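Local coordinates for structural PPIase-like protein L605 (PDB 2OSE) that forms a homotrimeric cyclophilin carried in the Mimivirus virion, and may bind cyclosporin A and isomerise peptidyl-prolyl bonds, at residues A[122-127]-A[152-157]; A[86-91]-A[156-161]; A[29-34]-A[177-182]; A[130-135]-A[144-149]. All coordinates share one frame; numbering follows the deposited sequence.

Contact 1 of 4, residues A[122-127]-A[152-157]; sequences PHESKG and DDIRPS
Asp153 reaches across to Ser125 and Lys126 and illustrates how a single carboxylate can stitch two irregular loops together. Asp153 CB lies 3.7 Å from Glu124 O. The next atom, CG, is anti to its own carbonyl carbon (chi1 -62°), and beyond it the carboxylate divides its work between its two oxygens. Asp153 OD1 accepts a hydrogen bond from the backbone N of Lys126 at 2.9 Å, meeting the donor on its anti side, and also rests against Ser125 CA. Asp153 OD2 turns to its own loop, where Arg155 NH2 forms a long salt bridge with it at 3.8 Å. The same guanidinium grips Asp152 OD2 through Arg155 NH1 at 2.6 Å, so that two acids share one base. Backbone reinforces side chain: Ile154 N donates to Glu124 O at 2.8 Å. Beside this bond Ile154 CG1 lies 3.7 Å from Glu124 CA, while Ile154 CD1 approaches Glu124 CB at 4.0 Å. Lys126 CB and CG pack against the Asp152 backbone, while NZ goes on to a salt bridge with Asp181. The arrangement is a salt-bridge network within 152-157, one member of which, Asp153, also bonds the other loop, here on the surface of a cyclophilin domain between the connections that precede strand 128-135 and follow strand 147-150.

Contact 2 of 4, residues A[86-91]-A[156-161]; sequences HNNYIV and PSNVLD
Asn88 meets Asn158, Val159 and Leu160 from a classic beta bulge, in which Asn88 and Tyr89 both face Leu85 across the hairpin of strands 83-85 and 89-92. The bulge is an instructive case of a strand irregularity that receives another loop of the cyclophilin fold. The polar part of the contact rests on the Asn88 amide, whose two ends do different jobs. Asn88 OD1 accepts from Val159 N at 2.9 Å, with the donor in the carbonyl plane and on a lone pair. Asn88 ND2 turns back to its own segment and donates to His86 O at 2.8 Å, the acceptor lying close to the amide plane. Gripped at both ends, the amide has its rotation fixed (chi2 -97°). On the facing loop, Asn158 OD1 receives a weak bond from Leu160 N at 3.3 Å and a further one from Arg155 N, while its ND2 is bonded to Asp153 O; these bonds lie within the turn that carries Val159 N.

Van der Waals contacts fill in around the amide. Asn158 CB sits 3.4 Å from Asn87 O, and the Asn158 amide plane is steeply inclined, by 68°, to that of Asn88. Val159 CG2 packs beside the accepting oxygen, Asn88 OD1. Tyr89 also packs on Ala191 of the second subunit, which places the contact beside the trimer interface. Leu160 and Tyr89 lie side by side and point opposite ways, with Leu160 CD2 at the ring edge, near the ring plane, 3.9 Å from Tyr89 CD2.

Contact 3 of 4, residues A[29-34]-A[177-182]; sequences GRLQIK and LDVLDK
Gly29 and Val179 mark the closest backbone approach, where strand 29-34 and helix 177-182 run at 128° to each other, their axes approaching to 7.5 Å. No hydrogen bond crosses; the contact is apolar packing of a helix against a sheet, and it shows how a glycine can admit a branched side chain. Val179 points its two methyls at the strand: Val179 CG2 lies 3.6 Å from Gly29 CA, and CG1 is 3.9 Å from the same atom. The valine thus lies directly against the main chain, where a beta carbon on Gly29 would collide with CG2. At phi 164° and psi 171° such a carbon would also press on the carbonyl O of the preceding residue. Val179 CG2 reaches on to Arg30 N at 3.8 Å, although Arg30 points away from the helix at CB, and its NE forms a salt bridge with Asp20.

Further along the strand, Leu31 extends its CD2 methyl to both helix residues. Leu31 CD2 is 4.0 Å from Val179 CB and 3.8 Å from Leu180 CD2. The two leucines cross at about a right angle, and both also pack on Ile149 of strand 147-150, so the contact runs into the interior of the barrel. A helix laid in this way over an end of a closed antiparallel barrel is characteristic of the cyclophilin fold.

Contact 4 of 4, residues A[130-135]-A[144-149]; sequences SLVPYT and DSTFMI
Tyr134 and Asp144 meet across the contact, each with its CG turned between its own backbone N and carbonyl carbon (chi1 74° and 56°). Asp144 OD2 lies obliquely to the ring, 3.7 Å from Tyr134 CE2, the ring and carboxylate planes being 29° apart. Asp144 OD1 accepts from Thr146 OG1 at 2.7 Å and Thr146 N at 3.0 Å, both from the same face of its plane; the bond from N makes an Asx turn. OD1 also forms a salt bridge with Arg193 of the second subunit, so neutral donors and a positive charge meet at one oxygen. That arginine bonds Val132 O and Pro133 O as well, making this turn part of the trimer interface. Water 1 bridges the segments, accepting from Asp144 N and lying 2.7 Å from Val132 O.

Past this turn the chain enters the antiparallel sheet that forms the cyclophilin barrel, and the register becomes regular. Ser130 and Met148 are a hydrogen-bonded pair, Ser130 N to Met148 O and Met148 N to Ser130 O both measuring 2.8 Å. Leu131 and Phe147 follow as a non-hydrogen-bonded pair, with Leu131 CD2 against Phe147 CB. Val132 N then donates to Thr146 O at 2.9 Å along a nearly straight N-H line. On the side of the sheet bearing Ser130 and Met148, Ser130 OG packs 3.5 Å from Met148 CB and is hydrogen-bonded to His123 NE2.

Read from the N terminus, strand segment 29-34 opens the widest loop, which contact 3 closes at helix 177-182; the other three contacts lie within it. Contact 2 joins 86-91 to 156-161 and contact 1 joins 122-127 to 152-157, the two ending on one stretch that shares Pro156 and Ser157. Contact 4, a short return from 130-135 to 144-149, lies within both. Contact 4 joins two barrel strands, contact 3 seats a helix on the barrel, and contacts 1 and 2 anchor the long loop after strand 147-150. Ile149 lies where contacts 2, 3 and 4 meet, and its O probably bonds Ile90 N. Contacts 2 and 4 both touch the second subunit.

Contact 1 of 4, residues A[122-127]-A[152-157]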
# COMPACT_ATOMS: atom_id res chain seq x y z
N PRO A 122 16.22 22.26 -15.52
CA PRO A 122 16.19 22.11 -14.05
C PRO A 122 14.81 21.64 -13.58
O PRO A 122 13.81 21.80 -14.32
CB PRO A 122 16.52 23.50 -13.52
CG PRO A 122 17.15 24.25 -14.71
CD PRO A 122 16.56 23.63 -15.95
N HIS A 123 14.77 21.04 -12.38
CA HIS A 123 13.58 20.33 -11.88
C HIS A 123 13.09 21.04 -10.61
O HIS A 123 12.89 20.42 -9.55
CB HIS A 123 13.93 18.84 -11.60
CG HIS A 123 12.79 17.87 -11.76
ND1 HIS A 123 11.46 18.24 -11.70
CD2 HIS A 123 12.79 16.52 -11.89
CE1 HIS A 123 10.70 17.17 -11.83
NE2 HIS A 123 11.48 16.11 -11.95
N GLU A 124 12.89 22.34 -10.72
CA GLU A 124 12.63 23.20 -9.57
C GLU A 124 11.25 23.87 -9.51
O GLU A 124 10.92 24.53 -8.52
CB GLU A 124 13.70 24.28 -9.54
CG GLU A 124 15.10 23.76 -9.82
CD GLU A 124 16.18 24.78 -9.49
OE1 GLU A 124 16.11 25.92 -10.01
OE2 GLU A 124 17.07 24.41 -8.70
N SER A 125 10.45 23.72 -10.57
CA SER A 125 9.23 24.47 -10.75
C SER A 125 8.02 23.58 -10.81
O SER A 125 8.10 22.38 -11.15
CB SER A 125 9.28 25.24 -12.08
OG SER A 125 10.42 26.02 -12.13
N LYS A 126 6.89 24.21 -10.49
CA LYS A 126 5.56 23.60 -10.58
C LYS A 126 5.22 23.26 -12.02
O LYS A 126 5.60 23.99 -12.94
CB LYS A 126 4.53 24.62 -10.07
CG LYS A 126 3.08 24.16 -10.04
CD LYS A 126 2.29 25.29 -9.42
CE LYS A 126 0.91 24.90 -9.00
NZ LYS A 126 0.40 26.05 -8.18
N GLY A 127 4.47 22.18 -12.21
CA GLY A 127 4.00 21.82 -13.54
C GLY A 127 5.06 21.38 -14.52
O GLY A 127 4.87 21.52 -15.72
N ASP A 152 4.24 21.62 -7.20
CA ASP A 152 4.71 22.88 -6.66
C ASP A 152 6.12 23.16 -7.13
O ASP A 152 6.74 22.30 -7.76
CB ASP A 152 4.66 22.84 -5.13
CG ASP A 152 4.55 24.23 -4.52
OD1 ASP A 152 4.69 25.26 -5.23
OD2 ASP A 152 4.31 24.29 -3.31
N ASP A 153 6.60 24.37 -6.82
CA ASP A 153 8.01 24.74 -6.95
C ASP A 153 8.77 24.07 -5.79
O ASP A 153 8.17 23.72 -4.78
CB ASP A 153 8.19 26.26 -6.79
CG ASP A 153 7.47 27.07 -7.85
OD1 ASP A 153 7.34 26.61 -9.02
OD2 ASP A 153 7.03 28.19 -7.51
N ILE A 154 10.08 23.92 -5.92
CA ILE A 154 10.89 23.57 -4.75
C ILE A 154 10.67 24.62 -3.65
O ILE A 154 10.59 25.82 -3.92
CB ILE A 154 12.39 23.49 -5.06
CG1 ILE A 154 12.69 22.33 -6.01
CG2 ILE A 154 13.20 23.33 -3.77
CD1 ILE A 154 14.20 22.08 -6.24
N ARG A 155 10.49 24.15 -2.42
CA ARG A 155 10.56 24.99 -1.21
C ARG A 155 11.03 24.15 -0.01
O ARG A 155 10.99 22.91 -0.08
CB ARG A 155 9.24 25.74 -0.94
CG ARG A 155 7.96 24.91 -1.01
CD ARG A 155 6.70 25.79 -1.07
NE ARG A 155 6.76 26.71 -2.20
CZ ARG A 155 5.70 27.18 -2.87
NH1 ARG A 155 4.46 26.81 -2.52
NH2 ARG A 155 5.87 28.01 -3.89
N PRO A 156 11.54 24.80 1.07
CA PRO A 156 11.93 24.07 2.29
C PRO A 156 10.88 23.10 2.83
O PRO A 156 11.24 22.04 3.35
CB PRO A 156 12.20 25.20 3.29
CG PRO A 156 12.70 26.33 2.42
CD PRO A 156 11.86 26.25 1.17
N SER A 157 9.60 23.43 2.66
CA SER A 157 8.51 22.59 3.16
C SER A 157 8.19 21.32 2.34
O SER A 157 7.36 20.49 2.76
CB SER A 157 7.24 23.42 3.33
OG SER A 157 7.04 24.25 2.19

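Contact 2 of 4, residues A[86-91]-A[156-161]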
# COMPACT_ATOMS: atom_id res chain seq x y z
N HIS A 86 1.15 15.15 -1.75
CA HIS A 86 0.73 16.55 -1.49
C HIS A 86 1.92 17.49 -1.51
O HIS A 86 2.98 17.20 -0.91
CB HIS A 86 -0.07 16.63 -0.15
CG HIS A 86 -0.52 18.01 0.22
ND1 HIS A 86 -1.61 18.63 -0.37
CD2 HIS A 86 -0.10 18.85 1.19
CE1 HIS A 86 -1.78 19.83 0.17
NE2 HIS A 86 -0.89 19.98 1.13
N ASN A 87 1.75 18.62 -2.20
CA ASN A 87 2.78 19.68 -2.30
C ASN A 87 4.04 19.23 -3.03
O ASN A 87 5.07 19.92 -2.99
CB ASN A 87 3.19 20.26 -0.93
CG ASN A 87 2.17 21.18 -0.34
OD1 ASN A 87 2.24 21.51 0.86
ND2 ASN A 87 1.22 21.62 -1.13
N ASN A 88 3.97 18.08 -3.70
CA ASN A 88 5.13 17.54 -4.40
C ASN A 88 4.85 17.14 -5.83
O ASN A 88 5.22 17.88 -6.75
CB ASN A 88 5.80 16.40 -3.62
CG ASN A 88 6.50 16.88 -2.40
OD1 ASN A 88 7.73 17.11 -2.39
ND2 ASN A 88 5.72 17.08 -1.33
N TYR A 89 4.18 16.00 -6.02
CA TYR A 89 4.03 15.41 -7.37
C TYR A 89 2.89 14.45 -7.50
O TYR A 89 2.33 13.97 -6.50
CB TYR A 89 5.33 14.70 -7.83
CG TYR A 89 5.90 13.70 -6.81
CD1 TYR A 89 5.28 12.46 -6.60
CD2 TYR A 89 7.06 13.99 -6.10
CE1 TYR A 89 5.80 11.53 -5.66
CE2 TYR A 89 7.59 13.06 -5.14
CZ TYR A 89 6.94 11.86 -4.94
OH TYR A 89 7.43 10.96 -4.01
N ILE A 90 2.55 14.14 -8.75
CA ILE A 90 1.68 13.00 -9.06
C ILE A 90 2.43 12.16 -10.11
O ILE A 90 3.23 12.71 -10.86
CB ILE A 90 0.31 13.45 -9.60
CG1 ILE A 90 0.47 14.33 -10.86
CG2 ILE A 90 -0.53 14.16 -8.50
CD1 ILE A 90 -0.87 14.73 -11.45
N VAL A 91 2.14 10.87 -10.18
CA VAL A 91 2.88 9.94 -11.06
C VAL A 91 1.90 9.00 -11.72
O VAL A 91 0.94 8.56 -11.09
CB VAL A 91 3.99 9.15 -10.28
CG1 VAL A 91 4.71 8.19 -11.20
CG2 VAL A 91 4.98 10.12 -9.69
N PRO A 156 11.54 24.80 1.07
CA PRO A 156 11.93 24.07 2.29
C PRO A 156 10.88 23.10 2.83
O PRO A 156 11.24 22.04 3.35
CB PRO A 156 12.20 25.20 3.29
CG PRO A 156 12.70 26.33 2.42
CD PRO A 156 11.86 26.25 1.17
N SER A 157 9.60 23.43 2.66
CA SER A 157 8.51 22.59 3.16
C SER A 157 8.19 21.32 2.34
O SER A 157 7.36 20.49 2.76
CB SER A 157 7.24 23.42 3.33
OG SER A 157 7.04 24.25 2.19
N ASN A 158 8.82 21.15 1.18
CA ASN A 158 8.58 19.93 0.40
C ASN A 158 9.87 19.17 0.14
O ASN A 158 10.94 19.59 0.59
CB ASN A 158 7.76 20.21 -0.89
CG ASN A 158 8.49 21.12 -1.88
OD1 ASN A 158 9.70 21.00 -2.08
ND2 ASN A 158 7.75 22.04 -2.50
N VAL A 159 9.79 18.07 -0.60
CA VAL A 159 10.95 17.24 -0.88
C VAL A 159 11.32 17.12 -2.36
O VAL A 159 11.96 16.16 -2.78
CB VAL A 159 10.85 15.83 -0.22
CG1 VAL A 159 11.00 15.96 1.31
CG2 VAL A 159 9.56 15.09 -0.60
N LEU A 160 10.93 18.11 -3.15
CA LEU A 160 11.28 18.11 -4.56
C LEU A 160 12.79 18.26 -4.77
O LEU A 160 13.33 17.71 -5.73
CB LEU A 160 10.49 19.17 -5.34
CG LEU A 160 8.97 18.98 -5.41
CD1 LEU A 160 8.34 20.11 -6.22
CD2 LEU A 160 8.59 17.60 -5.98
N ASP A 161 13.48 18.98 -3.87
CA ASP A 161 14.94 19.04 -3.97
C ASP A 161 15.64 17.69 -3.79
O ASP A 161 16.82 17.56 -4.11
CB ASP A 161 15.56 20.13 -3.09
CG ASP A 161 15.29 19.93 -1.62
OD1 ASP A 161 14.93 18.81 -1.18
OD2 ASP A 161 15.43 20.95 -0.90

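Contact 3 of 4, residues A[29-34]-A[177-182]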
# COMPACT_ATOMS: atom_id res chain seq x y z
N GLY A 29 -10.65 18.50 -15.21
CA GLY A 29 -9.87 19.53 -15.88
C GLY A 29 -8.98 18.89 -16.91
O GLY A 29 -8.91 17.67 -16.99
N ARG A 30 -8.33 19.73 -17.72
CA ARG A 30 -7.41 19.25 -18.77
C ARG A 30 -6.00 19.84 -18.61
O ARG A 30 -5.85 21.04 -18.41
CB ARG A 30 -7.98 19.58 -20.16
CG ARG A 30 -7.09 19.22 -21.35
CD ARG A 30 -7.87 19.29 -22.64
NE ARG A 30 -8.75 18.12 -22.79
CZ ARG A 30 -9.17 17.62 -23.96
NH1 ARG A 30 -8.82 18.17 -25.11
NH2 ARG A 30 -9.96 16.55 -23.98
N LEU A 31 -4.98 18.99 -18.69
CA LEU A 31 -3.59 19.46 -18.73
C LEU A 31 -3.15 19.59 -20.17
O LEU A 31 -3.49 18.75 -20.99
CB LEU A 31 -2.67 18.48 -17.99
CG LEU A 31 -3.00 18.17 -16.52
CD1 LEU A 31 -1.94 17.13 -16.02
CD2 LEU A 31 -3.01 19.42 -15.64
N GLN A 32 -2.43 20.66 -20.48
CA GLN A 32 -1.86 20.90 -21.79
C GLN A 32 -0.38 21.00 -21.55
O GLN A 32 0.06 21.78 -20.72
CB GLN A 32 -2.37 22.24 -22.32
CG GLN A 32 -3.89 22.25 -22.68
CD GLN A 32 -4.29 23.62 -23.15
OE1 GLN A 32 -4.28 24.56 -22.37
NE2 GLN A 32 -4.60 23.76 -24.44
N ILE A 33 0.38 20.19 -22.27
CA ILE A 33 1.80 20.01 -21.94
C ILE A 33 2.64 20.23 -23.19
O ILE A 33 2.35 19.66 -24.24
CB ILE A 33 2.04 18.56 -21.40
CG1 ILE A 33 1.33 18.34 -20.05
CG2 ILE A 33 3.57 18.27 -21.21
CD1 ILE A 33 1.15 16.87 -19.71
N LYS A 34 3.66 21.08 -23.07
CA LYS A 34 4.64 21.25 -24.13
C LYS A 34 5.91 20.45 -23.80
O LYS A 34 6.48 20.62 -22.74
CB LYS A 34 5.01 22.73 -24.22
CG LYS A 34 5.98 23.04 -25.37
CD LYS A 34 6.22 24.57 -25.48
CE LYS A 34 7.43 25.10 -24.79
NZ LYS A 34 7.99 26.33 -25.51
N LEU A 177 -2.57 24.32 -14.88
CA LEU A 177 -1.96 24.39 -13.55
C LEU A 177 -3.02 24.48 -12.46
O LEU A 177 -2.80 23.97 -11.35
CB LEU A 177 -1.02 25.60 -13.42
CG LEU A 177 0.21 25.60 -14.34
CD1 LEU A 177 0.95 26.87 -14.10
CD2 LEU A 177 1.07 24.41 -13.94
N ASP A 178 -4.13 25.15 -12.75
CA ASP A 178 -5.29 25.17 -11.82
C ASP A 178 -5.90 23.80 -11.56
O ASP A 178 -6.58 23.60 -10.55
CB ASP A 178 -6.40 26.17 -12.24
CG ASP A 178 -6.66 26.21 -13.77
OD1 ASP A 178 -6.02 25.47 -14.54
OD2 ASP A 178 -7.49 27.05 -14.20
N VAL A 179 -5.68 22.87 -12.49
CA VAL A 179 -6.15 21.47 -12.33
C VAL A 179 -5.21 20.76 -11.36
O VAL A 179 -5.65 20.03 -10.46
CB VAL A 179 -6.22 20.76 -13.71
CG1 VAL A 179 -6.72 19.31 -13.55
CG2 VAL A 179 -7.13 21.56 -14.61
N LEU A 180 -3.92 21.01 -11.52
CA LEU A 180 -2.93 20.56 -10.53
C LEU A 180 -3.25 21.07 -9.12
O LEU A 180 -3.11 20.33 -8.18
CB LEU A 180 -1.50 20.96 -10.93
CG LEU A 180 -0.96 20.39 -12.25
CD1 LEU A 180 0.51 20.80 -12.42
CD2 LEU A 180 -1.11 18.86 -12.37
N ASP A 181 -3.63 22.33 -8.99
CA ASP A 181 -4.08 22.86 -7.70
C ASP A 181 -5.27 22.09 -7.08
O ASP A 181 -5.27 21.83 -5.90
CB ASP A 181 -4.45 24.35 -7.82
CG ASP A 181 -3.28 25.23 -8.21
OD1 ASP A 181 -2.11 24.91 -7.89
OD2 ASP A 181 -3.54 26.26 -8.87
N LYS A 182 -6.28 21.78 -7.89
CA LYS A 182 -7.44 21.01 -7.44
C LYS A 182 -7.01 19.63 -6.90
O LYS A 182 -7.45 19.21 -5.83
CB LYS A 182 -8.43 20.84 -8.59
CG LYS A 182 -9.23 22.12 -8.94
CD LYS A 182 -10.24 21.87 -10.07
CE LYS A 182 -11.00 23.17 -10.35
NZ LYS A 182 -12.06 22.94 -11.41

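Contact 4 of 4, residues A[130-135]-A[144-149]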
# COMPACT_ATOMS: atom_id res chain seq x y z
N SER A 130 8.23 14.96 -16.16
CA SER A 130 9.51 14.25 -16.15
C SER A 130 9.28 12.75 -16.30
O SER A 130 8.15 12.28 -16.13
CB SER A 130 10.34 14.63 -14.92
OG SER A 130 9.69 14.31 -13.68
N LEU A 131 10.32 12.01 -16.67
CA LEU A 131 10.19 10.56 -16.79
C LEU A 131 10.86 9.90 -15.57
O LEU A 131 11.91 10.31 -15.14
CB LEU A 131 10.78 10.01 -18.10
CG LEU A 131 10.10 10.50 -19.37
CD1 LEU A 131 10.84 9.98 -20.63
CD2 LEU A 131 8.59 10.15 -19.41
N VAL A 132 10.21 8.88 -15.02
CA VAL A 132 10.70 8.25 -13.80
C VAL A 132 11.64 7.08 -14.17
O VAL A 132 11.24 6.18 -14.92
CB VAL A 132 9.51 7.80 -12.92
CG1 VAL A 132 10.00 7.08 -11.62
CG2 VAL A 132 8.61 9.01 -12.56
N PRO A 133 12.89 7.11 -13.67
CA PRO A 133 13.83 6.04 -14.01
C PRO A 133 13.49 4.71 -13.29
O PRO A 133 12.74 4.69 -12.30
CB PRO A 133 15.17 6.59 -13.53
CG PRO A 133 14.83 7.53 -12.44
CD PRO A 133 13.48 8.11 -12.76
N TYR A 134 13.99 3.62 -13.83
CA TYR A 134 14.11 2.36 -13.07
C TYR A 134 15.49 1.71 -13.34
O TYR A 134 16.22 2.17 -14.23
CB TYR A 134 12.96 1.40 -13.39
CG TYR A 134 13.03 0.73 -14.73
CD1 TYR A 134 13.66 -0.52 -14.86
CD2 TYR A 134 12.45 1.30 -15.86
CE1 TYR A 134 13.72 -1.18 -16.07
CE2 TYR A 134 12.49 0.65 -17.08
CZ TYR A 134 13.13 -0.59 -17.18
OH TYR A 134 13.19 -1.24 -18.37
N THR A 135 15.84 0.71 -12.53
CA THR A 135 17.14 0.03 -12.60
C THR A 135 16.90 -1.44 -12.90
O THR A 135 15.98 -2.07 -12.34
CB THR A 135 17.93 0.22 -11.29
OG1 THR A 135 18.13 1.62 -11.06
CG2 THR A 135 19.30 -0.42 -11.36
N ASP A 144 10.62 4.31 -19.10
CA ASP A 144 9.47 3.76 -19.78
C ASP A 144 8.35 4.83 -19.85
O ASP A 144 8.63 6.05 -19.84
CB ASP A 144 9.05 2.39 -19.13
CG ASP A 144 8.78 2.48 -17.62
OD1 ASP A 144 8.50 3.60 -17.10
OD2 ASP A 144 8.83 1.40 -16.94
N SER A 145 7.11 4.38 -19.92
CA SER A 145 5.91 5.23 -19.93
C SER A 145 5.62 5.98 -18.61
O SER A 145 4.74 6.86 -18.59
CB SER A 145 4.71 4.35 -20.28
OG SER A 145 4.60 3.27 -19.35
N THR A 146 6.31 5.60 -17.53
CA THR A 146 6.15 6.20 -16.19
C THR A 146 6.62 7.65 -16.12
O THR A 146 7.77 7.97 -16.40
CB THR A 146 6.91 5.39 -15.09
OG1 THR A 146 6.61 3.99 -15.24
CG2 THR A 146 6.48 5.87 -13.67
N PHE A 147 5.71 8.54 -15.72
CA PHE A 147 6.00 9.96 -15.79
C PHE A 147 5.50 10.66 -14.53
O PHE A 147 4.57 10.21 -13.89
CB PHE A 147 5.40 10.56 -17.08
CG PHE A 147 3.89 10.73 -17.04
CD1 PHE A 147 3.31 11.83 -16.41
CD2 PHE A 147 3.05 9.79 -17.63
CE1 PHE A 147 1.95 12.00 -16.38
CE2 PHE A 147 1.67 9.94 -17.61
CZ PHE A 147 1.13 11.04 -16.99
N MET A 148 6.11 11.80 -14.22
CA MET A 148 5.81 12.56 -13.04
C MET A 148 5.48 14.00 -13.45
O MET A 148 6.11 14.54 -14.34
CB MET A 148 7.06 12.58 -12.17
CG MET A 148 6.91 13.33 -10.85
SD MET A 148 8.44 13.46 -9.92
CE MET A 148 8.53 11.76 -9.27
N ILE A 149 4.52 14.62 -12.74
CA ILE A 149 4.28 16.07 -12.84
C ILE A 149 4.38 16.68 -11.46
O ILE A 149 3.75 16.19 -10.48
CB ILE A 149 2.88 16.38 -13.50
CG1 ILE A 149 2.79 15.74 -14.89
CG2 ILE A 149 2.60 17.88 -13.55
CD1 ILE A 149 1.44 15.93 -15.57
O HOH W 1 10.18 6.55 -17.36